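PDB 2JD3: STBB protein from Escherichia coli, which probably binds the parC partition site of its plasmid as a ribbon-helix-helix dimer and links it to actin-like ParM filaments during segregation. Local coordinates for residues A63-S66 with E67-A71. Residues are numbered along the deposited sequence; the frame is centred on the assembly and turned at random.
Sequences AILS and EEFSA
A type I beta turn from Ser66 to Phe69 carries the chain from the end of helix 56-64 toward helix 71-82. Phe69 N closes it with a hydrogen bond of 3.0 Å to Ser66 O, the donor N lying well above the carbonyl plane. A second bond runs beside it: with chi1 at 73°, Ser66 OG sits between its own N and carbonyl carbon and meets Glu68 N at 3.1 Å and an N-H...O angle of 158°. Ser66 thus grips successive amides of the turn, one with its hydroxyl and one with its carbonyl, an ST turn that shares Ser66 with the beta turn. An alanine here would probably leave Glu68 N without its hydroxyl partner and the turn held less firmly. Leu65 and Phe69 cross nearly at right angles, Leu65 CD2 resting 3.8 Å from Phe69 CB, while Ile64 CG2 lies oblique to the Phe69 ring, 4.3 Å from CE1. Leu65 also packs on helix 19-29, and Phe69 packs on Val74 of helix 71-82 and on Leu53 of the second subunit. Ser70, the N-cap of helix 71-82, bonds through OG to Gln73 N, completing a link of type I turn, ST turn and serine N-cap between two helices.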
ATOM      1  N   ALA A  63      -4.914   6.645   7.800  1.00 41.82           N
ATOM      2  CA  ALA A  63      -5.865   7.603   8.331  1.00 41.98           C
ATOM      3  C   ALA A  63      -7.272   7.504   7.713  1.00 42.39           C
ATOM      4  O   ALA A  63      -8.269   7.515   8.432  1.00 44.47           O
ATOM      5  CB  ALA A  63      -5.303   9.011   8.162  1.00 40.04           C
ATOM      6  N   ILE A  64      -7.359   7.392   6.393  1.00 41.31           N
ATOM      7  CA  ILE A  64      -8.662   7.314   5.737  1.00 41.56           C
ATOM      8  C   ILE A  64      -9.367   5.960   5.887  1.00 43.48           C
ATOM      9  O   ILE A  64     -10.599   5.885   5.821  1.00 42.86           O
ATOM     10  CB  ILE A  64      -8.538   7.640   4.226  1.00 40.18           C
ATOM     11  CG1 ILE A  64      -9.841   8.259   3.717  1.00 38.60           C
ATOM     12  CG2 ILE A  64      -8.248   6.379   3.433  1.00 37.01           C
ATOM     13  CD1 ILE A  64      -9.754   8.785   2.290  1.00 37.21           C
ATOM     14  N   LEU A  65      -8.583   4.905   6.103  1.00 45.00           N
ATOM     15  CA  LEU A  65      -9.094   3.538   6.230  1.00 46.98           C
ATOM     16  C   LEU A  65     -10.414   3.355   6.984  1.00 48.95           C
ATOM     17  O   LEU A  65     -10.522   3.687   8.158  1.00 49.10           O
ATOM     18  CB  LEU A  65      -8.037   2.651   6.882  1.00 44.89           C
ATOM     19  CG  LEU A  65      -7.973   1.181   6.449  1.00 43.19           C
ATOM     20  CD1 LEU A  65      -8.016   0.310   7.676  1.00 40.99           C
ATOM     21  CD2 LEU A  65      -9.096   0.841   5.490  1.00 40.45           C
ATOM     22  N   SER A  66     -11.406   2.804   6.291  1.00 51.06           N
ATOM     23  CA  SER A  66     -12.726   2.544   6.856  1.00 53.00           C
ATOM     24  C   SER A  66     -13.327   1.406   6.045  1.00 56.01           C
ATOM     25  O   SER A  66     -12.730   0.957   5.071  1.00 57.32           O
ATOM     26  CB  SER A  66     -13.619   3.771   6.713  1.00 52.72           C
ATOM     27  OG  SER A  66     -14.023   3.941   5.363  1.00 50.80           O
ATOM     28  N   GLU A  67     -14.512   0.946   6.422  1.00 58.85           N
ATOM     29  CA  GLU A  67     -15.151  -0.140   5.688  1.00 61.03           C
ATOM     30  C   GLU A  67     -15.586   0.270   4.297  1.00 59.15           C
ATOM     31  O   GLU A  67     -16.104  -0.540   3.545  1.00 58.48           O
ATOM     32  CB  GLU A  67     -16.365  -0.655   6.448  1.00 66.24           C
ATOM     33  CG  GLU A  67     -16.022  -1.473   7.679  1.00 74.57           C
ATOM     34  CD  GLU A  67     -17.260  -1.821   8.487  1.00 79.93           C
ATOM     35  OE1 GLU A  67     -17.933  -0.882   8.979  1.00 82.10           O
ATOM     36  OE2 GLU A  67     -17.562  -3.031   8.623  1.00 82.37           O
ATOM     37  N   GLU A  68     -15.367   1.530   3.954  1.00 58.99           N
ATOM     38  CA  GLU A  68     -15.754   2.037   2.647  1.00 57.62           C
ATOM     39  C   GLU A  68     -14.532   2.184   1.767  1.00 54.82           C
ATOM     40  O   GLU A  68     -14.623   2.690   0.650  1.00 55.08           O
ATOM     41  CB  GLU A  68     -16.428   3.400   2.796  1.00 62.75           C
ATOM     42  CG  GLU A  68     -17.498   3.450   3.884  1.00 69.38           C
ATOM     43  CD  GLU A  68     -18.652   2.502   3.605  1.00 73.60           C
ATOM     44  OE1 GLU A  68     -19.546   2.370   4.476  1.00 74.46           O
ATOM     45  OE2 GLU A  68     -18.662   1.891   2.509  1.00 75.91           O
ATOM     46  N   PHE A  69     -13.384   1.749   2.273  1.00 51.00           N
ATOM     47  CA  PHE A  69     -12.144   1.844   1.515  1.00 48.50           C
ATOM     48  C   PHE A  69     -12.379   1.369   0.086  1.00 47.29           C
ATOM     49  O   PHE A  69     -13.052   0.366  -0.130  1.00 47.42           O
ATOM     50  CB  PHE A  69     -11.064   1.005   2.187  1.00 47.01           C
ATOM     51  CG  PHE A  69      -9.689   1.243   1.647  1.00 46.13           C
ATOM     52  CD1 PHE A  69      -9.148   2.514   1.633  1.00 45.49           C
ATOM     53  CD2 PHE A  69      -8.918   0.186   1.187  1.00 47.19           C
ATOM     54  CE1 PHE A  69      -7.859   2.729   1.177  1.00 45.81           C
ATOM     55  CE2 PHE A  69      -7.628   0.391   0.728  1.00 47.21           C
ATOM     56  CZ  PHE A  69      -7.100   1.665   0.725  1.00 47.22           C
ATOM     57  N   SER A  70     -11.829   2.087  -0.887  1.00 45.87           N
ATOM     58  CA  SER A  70     -12.024   1.730  -2.286  1.00 46.03           C
ATOM     59  C   SER A  70     -10.837   2.066  -3.157  1.00 47.14           C
ATOM     60  O   SER A  70     -10.033   2.931  -2.827  1.00 47.58           O
ATOM     61  CB  SER A  70     -13.211   2.479  -2.847  1.00 46.57           C
ATOM     62  OG  SER A  70     -12.845   3.830  -3.066  1.00 49.74           O
ATOM     63  N   ALA A  71     -10.733   1.394  -4.294  1.00 49.21           N
ATOM     64  CA  ALA A  71      -9.632   1.670  -5.200  1.00 51.36           C
ATOM     65  C   ALA A  71      -9.648   3.168  -5.463  1.00 53.22           C
ATOM     66  O   ALA A  71      -8.607   3.825  -5.481  1.00 54.32           O
ATOM     67  CB  ALA A  71      -9.825   0.913  -6.500  1.00 51.05           C
TER